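Local coordinates for 1-carboxybiuret hydrolase subunit AtzE (Pseudomonas sp., PDB 6C62), which hydrolyses 1-carboxybiuret to urea-1,3-dicarboxylate and ammonia, a step in the bacterial degradation of atrazine, at residues A26-T31 with A160-L165; Q105-A110 with D224-P229; V412-W417 with I426-I431. All coordinates share one frame; numbering follows the deposited sequence. Where two conformers were deposited one is given.

How the contacts relate
The contacts lie at separate places around the central mixed sheet of the amidase fold; only contact 3 is formed by two strands paired within it. Contacts 1 and 2 are interleaved along the chain; their centres lie about 23 Å apart, yet their nearest atoms come within about 4 Å without touching. Both place helical elements around the half of the sheet that holds strand 165-170. Contact 3 follows in sequence, its centre about 23 Å from that of contact 1 and about 25 Å from that of contact 2. Of the catalytic residues inferred by similarity, Lys-74 has its side chain about 11 Å from that of Leu-107 in contact 2, and the side chain of Ala-413 in contact 3 is about 11 Å from that of Ser-174.

Contact 1 of 3, residues A26-T31 with A160-L165; sequences ATIGAT and AGQVPL
Helix 17-35 meets the loop between helix 152-159 and strand 165-170 where Gln-162 reaches Thr-31. The amide NE2 of Gln-162 donates to Thr-31 OG1 at 2.8 Å, a nearly straight bond (168°) with the hydroxyl oxygen lying in the amide plane. The two side chains slide past each other in opposite directions. With chi1 at 60°, Thr-31 OG1 stands between its own backbone N and carbonyl carbon, from where it also donates to Thr-27 O one helical turn back, at 2.7 Å. Accepting from Gln-162 and donating to Thr-27 O, the hydroxyl is held in its rotation. Thr-27 O also takes Thr-31 N, from the opposite face of its plane. Gln-162 NE2 has a second acceptor in Asp-32 OD1, which suits a primary amide with two N-H groups.

The loop leaves helix 152-159 through a Schellman motif: Gly-161 has positive phi, which a residue without a side chain adopts readily. Just beyond this turn, the aliphatic part of Gln-162 crosses Ile-28 at about a right angle, its CB 3.7 Å from Ile-28 CG1. Ile-28 is apolar as its buried place requires, and it also touches Phe-38 of strand 38-41 and Leu-115 of strand 113-118. Nearer solvent, the methyl CG2 of Thr-27 rests 3.8 Å from Gly-161 O, while its OG1 bonds to Glu-23 O within the helix.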
loop_
_atom_site.group_PDB
_atom_site.type_symbol
_atom_site.label_atom_id
_atom_site.label_comp_id
_atom_site.label_asym_id
_atom_site.label_seq_id
_atom_site.Cartn_x
_atom_site.Cartn_y
_atom_site.Cartn_z
ATOM N N ALA A 26 30.082 8.922 -33.697
ATOM C CA ALA A 26 31.473 8.591 -33.922
ATOM C C ALA A 26 32.203 8.377 -32.567
ATOM O O ALA A 26 33.002 7.469 -32.432
ATOM C CB ALA A 26 32.130 9.694 -34.728
ATOM N N THR A 27 31.906 9.197 -31.560
ATOM C CA THR A 27 32.498 8.967 -30.221
ATOM C C THR A 27 32.085 7.620 -29.611
ATOM O O THR A 27 32.904 6.878 -29.053
ATOM C CB THR A 27 32.114 10.091 -29.271
ATOM O OG1 THR A 27 32.525 11.324 -29.865
ATOM C CG2 THR A 27 32.809 9.953 -27.899
ATOM N N ILE A 28 30.818 7.266 -29.782
ATOM C CA ILE A 28 30.337 5.982 -29.290
ATOM C C ILE A 28 31.102 4.869 -30.024
ATOM O O ILE A 28 31.604 3.931 -29.386
ATOM C CB ILE A 28 28.811 5.857 -29.467
ATOM C CG1 ILE A 28 28.127 6.822 -28.500
ATOM C CG2 ILE A 28 28.351 4.419 -29.214
ATOM C CD1 ILE A 28 26.672 7.105 -28.883
ATOM N N GLY A 29 31.198 4.979 -31.350
ATOM C CA GLY A 29 31.887 3.967 -32.167
ATOM C C GLY A 29 33.317 3.804 -31.710
ATOM O O GLY A 29 33.811 2.685 -31.615
ATOM N N ALA A 30 33.987 4.908 -31.417
ATOM C CA ALA A 30 35.396 4.828 -31.019
ATOM C C ALA A 30 35.683 4.401 -29.592
ATOM O O ALA A 30 36.768 3.865 -29.340
ATOM C CB ALA A 30 36.096 6.128 -31.289
ATOM N N THR A 31 34.758 4.614 -28.650
ATOM C CA THR A 31 35.021 4.399 -27.221
ATOM C C THR A 31 34.244 3.250 -26.597
ATOM O O THR A 31 34.653 2.722 -25.573
ATOM C CB THR A 31 34.667 5.663 -26.387
ATOM O OG1 THR A 31 33.256 5.989 -26.562
ATOM C CG2 THR A 31 35.549 6.845 -26.814
ATOM N N ALA A 160 32.431 9.442 -20.341
ATOM C CA ALA A 160 33.213 9.163 -21.548
ATOM C C ALA A 160 32.976 10.196 -22.641
ATOM O O ALA A 160 33.561 10.038 -23.709
ATOM C CB ALA A 160 32.832 7.784 -22.089
ATOM N N GLY A 161 32.130 11.213 -22.436
ATOM C CA GLY A 161 31.812 12.189 -23.468
ATOM C C GLY A 161 30.940 11.681 -24.618
ATOM O O GLY A 161 30.878 12.315 -25.652
ATOM N N GLN A 162 30.243 10.540 -24.454
ATOM C CA GLN A 162 29.404 9.989 -25.546
ATOM C C GLN A 162 28.099 10.790 -25.689
ATOM O O GLN A 162 27.683 11.073 -26.798
ATOM C CB GLN A 162 29.095 8.505 -25.341
ATOM C CG GLN A 162 30.341 7.590 -25.367
ATOM C CD GLN A 162 30.099 6.203 -24.773
ATOM O OE1 GLN A 162 29.041 5.962 -24.208
ATOM N NE2 GLN A 162 31.053 5.285 -24.922
ATOM N N VAL A 163 27.449 11.083 -24.571
ATOM C CA VAL A 163 26.290 11.954 -24.546
ATOM C C VAL A 163 26.358 12.887 -23.363
ATOM O O VAL A 163 27.000 12.581 -22.380
ATOM C CB VAL A 163 24.929 11.157 -24.491
ATOM C CG1 VAL A 163 24.729 10.397 -25.769
ATOM C CG2 VAL A 163 24.893 10.185 -23.336
ATOM N N PRO A 164 25.719 14.057 -23.465
ATOM C CA PRO A 164 25.676 15.023 -22.389
ATOM C C PRO A 164 24.564 14.764 -21.310
ATOM O O PRO A 164 24.627 15.346 -20.259
ATOM C CB PRO A 164 25.393 16.340 -23.109
ATOM C CG PRO A 164 24.557 15.946 -24.293
ATOM C CD PRO A 164 25.160 14.618 -24.724
ATOM N N LEU A 165 23.580 13.906 -21.617
ATOM C CA LEU A 165 22.392 13.646 -20.799
ATOM C C LEU A 165 22.071 12.177 -20.923
ATOM O O LEU A 165 22.150 11.602 -22.024
ATOM C CB LEU A 165 21.225 14.460 -21.341
ATOM C CG LEU A 165 19.806 14.176 -20.801
ATOM C CD1 LEU A 165 19.686 14.526 -19.319
ATOM C CD2 LEU A 165 18.791 15.011 -21.579
#

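Contact 2 of 3, residues Q105-A110 with D224-P229; sequences QRLKAA and DAMQGP
Arg-106 sends its long side chain from helix 102-109 to the backbone that leaves the C-terminal end of helix 216-226. Its chain is extended from CG to NE (chi2 -178°, chi3 -172°), and the guanidinium meets a run of carbonyl oxygens. NH1 donates to Met-226 O at 3.0 Å and, in an almost straight bond, to Gly-228 O at 2.9 Å; both acceptors lie near the guanidinium plane, though the donor stands above each carbonyl plane. NH2 reaches Pro-229 O at 3.0 Å, more bent (142°) and tilted from that plane. An arginine suits this place because it offers several N-H groups in one flat unit, and its positive charge would probably be welcome beside carbonyls at a helix end. Gly-228 is equally apt: a CB here would press on NH1 and on the carbonyl oxygen of the preceding residue.

The apolar part of the contact is close-packed too. Leu-107 CD2 lies 3.8 Å from Met-226 CG, the two side chains crossing obliquely, and the CB atoms of Ala-110 and Ala-225 meet at 3.8 Å, small residues that let the backbones draw close. Beside this cluster, a water donates to both Arg-106 O (2.6 Å) and Ala-225 O (2.7 Å), bridging the helices. The loose, solvent side is the ring of Pro-229, which makes no close contact with helix 102-109 although the carbonyl oxygen is held. Inward, Leu-107 and Met-226 both pack on Leu-167 of strand 165-170, so the paired helix ends cover that strand of the central sheet, while Leu-66 from a loop touches Leu-107 and Ala-225.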
loop_
_atom_site.group_PDB
_atom_site.type_symbol
_atom_site.label_atom_id
_atom_site.label_comp_id
_atom_site.label_asym_id
_atom_site.label_seq_id
_atom_site.Cartn_x
_atom_site.Cartn_y
_atom_site.Cartn_z
ATOM N N GLN A 105 9.227 10.218 -24.484
ATOM C CA GLN A 105 8.289 11.054 -25.269
ATOM C C GLN A 105 8.439 12.530 -24.917
ATOM O O GLN A 105 8.445 13.374 -25.794
ATOM C CB GLN A 105 6.814 10.679 -25.047
ATOM C CG GLN A 105 6.404 9.228 -25.395
ATOM C CD GLN A 105 4.956 8.777 -24.985
ATOM O OE1 GLN A 105 4.097 9.569 -24.478
ATOM N NE2 GLN A 105 4.722 7.447 -25.134
ATOM N N ARG A 106 8.577 12.841 -23.627
ATOM C CA ARG A 106 8.745 14.248 -23.196
ATOM C C ARG A 106 10.090 14.859 -23.628
ATOM O O ARG A 106 10.136 16.036 -24.028
ATOM C CB ARG A 106 8.446 14.363 -21.707
ATOM C CG ARG A 106 6.967 14.139 -21.474
ATOM C CD ARG A 106 6.549 14.269 -20.051
ATOM N NE ARG A 106 5.163 13.855 -19.850
ATOM C CZ ARG A 106 4.579 13.887 -18.649
ATOM N NH1 ARG A 106 5.246 14.278 -17.571
ATOM N NH2 ARG A 106 3.321 13.489 -18.501
ATOM N N LEU A 107 11.166 14.057 -23.600
ATOM C CA LEU A 107 12.454 14.548 -24.045
ATOM C C LEU A 107 12.415 14.782 -25.556
ATOM O O LEU A 107 12.924 15.759 -26.052
ATOM C CB LEU A 107 13.606 13.625 -23.657
ATOM C CG LEU A 107 13.948 13.630 -22.140
ATOM C CD1 LEU A 107 15.026 12.568 -21.867
ATOM C CD2 LEU A 107 14.361 14.975 -21.624
ATOM N N LYS A 108 11.831 13.840 -26.284
ATOM C CA LYS A 108 11.623 13.967 -27.719
ATOM C C LYS A 108 10.841 15.282 -28.070
ATOM O O LYS A 108 11.284 16.026 -28.939
ATOM C CB LYS A 108 10.903 12.750 -28.274
ATOM C CG LYS A 108 10.574 12.905 -29.726
ATOM C CD LYS A 108 9.988 11.648 -30.324
ATOM C CE LYS A 108 8.846 11.972 -31.291
ATOM N NZ LYS A 108 9.010 11.651 -32.767
ATOM N N ALA A 109 9.740 15.548 -27.363
ATOM C CA ALA A 109 8.936 16.772 -27.538
ATOM C C ALA A 109 9.757 18.019 -27.249
ATOM O O ALA A 109 9.468 19.052 -27.801
ATOM C CB ALA A 109 7.663 16.777 -26.656
ATOM N N ALA A 110 10.723 17.943 -26.324
ATOM C CA ALA A 110 11.594 19.056 -26.070
ATOM C C ALA A 110 12.752 19.191 -27.096
ATOM O O ALA A 110 13.537 20.096 -26.982
ATOM C CB ALA A 110 12.160 18.951 -24.655
ATOM N N ASP A 224 12.991 19.759 -16.067
ATOM C CA ASP A 224 11.825 20.598 -16.516
ATOM C C ASP A 224 11.070 20.050 -17.727
ATOM O O ASP A 224 9.842 19.954 -17.704
ATOM C CB ASP A 224 12.228 22.043 -16.763
ATOM C CG ASP A 224 12.478 22.826 -15.433
ATOM O OD1 ASP A 224 12.473 22.194 -14.280
ATOM O OD2 ASP A 224 12.742 24.070 -15.554
ATOM N N ALA A 225 11.806 19.536 -18.695
ATOM C CA ALA A 225 11.207 18.908 -19.863
ATOM C C ALA A 225 10.353 17.673 -19.550
ATOM O O ALA A 225 9.334 17.430 -20.240
ATOM C CB ALA A 225 12.318 18.551 -20.866
ATOM N N MET A 226 10.761 16.928 -18.527
ATOM C CA MET A 226 10.137 15.656 -18.171
ATOM C C MET A 226 8.931 15.756 -17.167
ATOM O O MET A 226 8.139 14.852 -17.020
ATOM C CB MET A 226 11.228 14.770 -17.578
ATOM C CG MET A 226 12.167 14.292 -18.645
ATOM S SD MET A 226 13.242 12.941 -18.050
ATOM C CE MET A 226 14.283 13.819 -16.909
ATOM N N GLN A 227 8.833 16.887 -16.511
ATOM C CA GLN A 227 7.821 17.107 -15.471
ATOM C C GLN A 227 6.407 17.154 -16.016
ATOM O O GLN A 227 6.205 17.564 -17.154
ATOM C CB GLN A 227 8.054 18.433 -14.782
ATOM C CG GLN A 227 9.127 18.472 -13.707
ATOM C CD GLN A 227 9.009 19.766 -12.913
ATOM O OE1 GLN A 227 7.994 19.985 -12.291
ATOM N NE2 GLN A 227 10.045 20.620 -12.956
ATOM N N GLY A 228 5.436 16.748 -15.199
ATOM C CA GLY A 228 4.039 16.878 -15.564
ATOM C C GLY A 228 3.246 15.681 -15.073
ATOM O O GLY A 228 3.760 14.547 -15.084
ATOM N N PRO A 229 1.984 15.909 -14.703
ATOM C CA PRO A 229 1.108 14.796 -14.322
ATOM C C PRO A 229 0.924 13.792 -15.435
ATOM O O PRO A 229 1.095 14.115 -16.589
ATOM C CB PRO A 229 -0.236 15.462 -13.986
ATOM C CG PRO A 229 -0.179 16.800 -14.621
ATOM C CD PRO A 229 1.247 17.200 -14.798
HETATM O O HOH W 1 8.886 18.017 -22.887
#

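Contact 3 of 3, residues V412-W417 with I426-I431; sequences VAAPTW and IGVQLI
Ala-414 and Val-428 face each other across the antiparallel beta hairpin of strands 411-416 and 426-432, with Val-412, Leu-430, Thr-416 and Ile-426 on the same face of the sheet. In the conformer given, with chi1 at 70°, CG1 of Val-428 stands between its backbone N and carbonyl carbon and comes within 3.5 Å of Ala-414 CB. Alanine suits the spot because its lone methyl leaves room for the branched valine beside it. Leu-430 CD1 lies 4.3 Å from Ala-414 CB and 4.4 Å from Val-412 CG1, joining the side chains into one apolar patch. Helices 270-283 and 437-449 pack against this face.

The opposite face carries Ala-413, Pro-415 and Gln-429. Pro-415 pairs with Gly-427 in a non-hydrogen-bonded position, where no N-H from the proline is needed across the hairpin. Gln-429 turns its amide away to Pro-370 O, Leu-400 O and Arg-176.

Three hydrogen-bonded pairs join the backbones, among them Ala-414 N to Val-428 O at 2.9 Å. At the third, Thr-416 adds a side-chain bond: OG1 donates to Ile-426 O at 2.8 Å, while Thr-416 N reaches the same oxygen at 3.1 Å from the opposite face of its plane. A valine in place of Thr-416 would probably leave Ile-426 O with one donor fewer from this strand and weaken the grip on that end of the hairpin. The hydroxyl of Thr-416 is paid for on a buried, mostly apolar face by its bond to a backbone carbonyl, which thereby takes two donors.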
loop_
_atom_site.group_PDB
_atom_site.type_symbol
_atom_site.label_atom_id
_atom_site.label_comp_id
_atom_site.label_asym_id
_atom_site.label_seq_id
_atom_site.Cartn_x
_atom_site.Cartn_y
_atom_site.Cartn_z
ATOM N N VAL A 412 20.251 15.845 -5.359
ATOM C CA VAL A 412 21.242 16.075 -6.450
ATOM C C VAL A 412 22.539 15.468 -5.962
ATOM O O VAL A 412 22.992 15.713 -4.813
ATOM C CB VAL A 412 21.437 17.538 -6.751
ATOM C CG1 VAL A 412 22.679 17.817 -7.602
ATOM C CG2 VAL A 412 20.251 18.076 -7.479
ATOM N N ALA A 413 23.121 14.668 -6.831
ATOM C CA ALA A 413 24.439 14.088 -6.625
ATOM C C ALA A 413 25.473 14.921 -7.409
ATOM O O ALA A 413 25.435 15.005 -8.627
ATOM C CB ALA A 413 24.497 12.645 -7.044
ATOM N N ALA A 414 26.277 15.647 -6.663
ATOM C CA ALA A 414 27.248 16.588 -7.210
ATOM C C ALA A 414 28.656 15.945 -7.226
ATOM O O ALA A 414 29.117 15.450 -6.193
ATOM C CB ALA A 414 27.280 17.843 -6.357
ATOM N N PRO A 415 29.332 15.944 -8.383
ATOM C CA PRO A 415 30.627 15.250 -8.527
ATOM C C PRO A 415 31.798 16.105 -7.976
ATOM O O PRO A 415 31.878 17.286 -8.316
ATOM C CB PRO A 415 30.746 15.041 -10.027
ATOM C CG PRO A 415 30.002 16.215 -10.607
ATOM C CD PRO A 415 28.858 16.499 -9.652
ATOM N N THR A 416 32.584 15.546 -7.062
ATOM C CA THR A 416 33.748 16.207 -6.477
ATOM C C THR A 416 34.982 15.308 -6.588
ATOM O O THR A 416 34.891 14.103 -6.958
ATOM C CB THR A 416 33.543 16.568 -4.990
ATOM O OG1 THR A 416 33.644 15.391 -4.220
ATOM C CG2 THR A 416 32.165 17.209 -4.712
ATOM N N TRP A 417 36.150 15.913 -6.337
ATOM C CA TRP A 417 37.430 15.305 -6.679
ATOM C C TRP A 417 38.346 15.459 -5.456
ATOM O O TRP A 417 39.173 16.337 -5.433
ATOM C CB TRP A 417 38.018 15.947 -7.933
ATOM C CG TRP A 417 37.126 15.700 -9.130
ATOM C CD1 TRP A 417 36.062 16.451 -9.524
ATOM C CD2 TRP A 417 37.198 14.615 -10.025
ATOM N NE1 TRP A 417 35.487 15.915 -10.636
ATOM C CE2 TRP A 417 36.153 14.769 -10.963
ATOM C CE3 TRP A 417 38.032 13.486 -10.125
ATOM C CZ2 TRP A 417 35.932 13.848 -12.000
ATOM C CZ3 TRP A 417 37.828 12.593 -11.180
ATOM C CH2 TRP A 417 36.779 12.781 -12.089
ATOM N N ILE A 426 34.242 11.281 -6.185
ATOM C CA ILE A 426 33.236 10.829 -5.246
ATOM C C ILE A 426 32.167 11.895 -5.152
ATOM O O ILE A 426 32.446 13.076 -5.238
ATOM C CB ILE A 426 33.866 10.420 -3.900
ATOM C CG1 ILE A 426 32.974 9.453 -3.155
ATOM C CG2 ILE A 426 34.181 11.641 -3.079
ATOM C CD1 ILE A 426 33.676 8.770 -2.001
ATOM N N GLY A 427 30.906 11.479 -5.070
ATOM C CA GLY A 427 29.811 12.408 -5.117
ATOM C C GLY A 427 29.329 12.835 -3.745
ATOM O O GLY A 427 29.546 12.117 -2.736
ATOM N N VAL A 428 28.653 13.989 -3.723
ATOM C CA VAL A 428 27.961 14.448 -2.540
ATOM C C VAL A 428 26.459 14.510 -2.810
ATOM O O VAL A 428 26.032 15.066 -3.835
ATOM C CB VAL A 428 28.523 15.834 -2.107
ATOM C CG1 VAL A 428 28.152 16.924 -3.071
ATOM C CG2 VAL A 428 27.977 16.231 -0.768
ATOM N N GLN A 429 25.661 13.995 -1.868
ATOM C CA GLN A 429 24.195 14.124 -1.917
ATOM C C GLN A 429 23.780 15.470 -1.304
ATOM O O GLN A 429 24.149 15.783 -0.154
ATOM C CB GLN A 429 23.516 13.014 -1.112
ATOM C CG GLN A 429 23.786 11.596 -1.580
ATOM C CD GLN A 429 22.940 10.569 -0.844
ATOM O OE1 GLN A 429 21.790 10.319 -1.240
ATOM N NE2 GLN A 429 23.500 9.926 0.199
ATOM N N LEU A 430 23.013 16.237 -2.064
ATOM C CA LEU A 430 22.338 17.442 -1.582
ATOM C C LEU A 430 20.851 17.096 -1.505
ATOM O O LEU A 430 20.181 16.901 -2.532
ATOM C CB LEU A 430 22.603 18.580 -2.547
ATOM C CG LEU A 430 24.096 18.849 -2.877
ATOM C CD1 LEU A 430 24.218 19.804 -4.024
ATOM C CD2 LEU A 430 24.813 19.369 -1.679
ATOM N N ILE A 431 20.352 16.931 -0.284
ATOM C CA ILE A 431 19.055 16.299 -0.006
ATOM C C ILE A 431 18.139 17.401 0.460
ATOM O O ILE A 431 18.509 18.185 1.344
ATOM C CB ILE A 431 19.143 15.250 1.111
ATOM C CG1 ILE A 431 20.276 14.268 0.849
ATOM C CG2 ILE A 431 17.854 14.486 1.287
ATOM C CD1 ILE A 431 20.779 13.509 2.043
#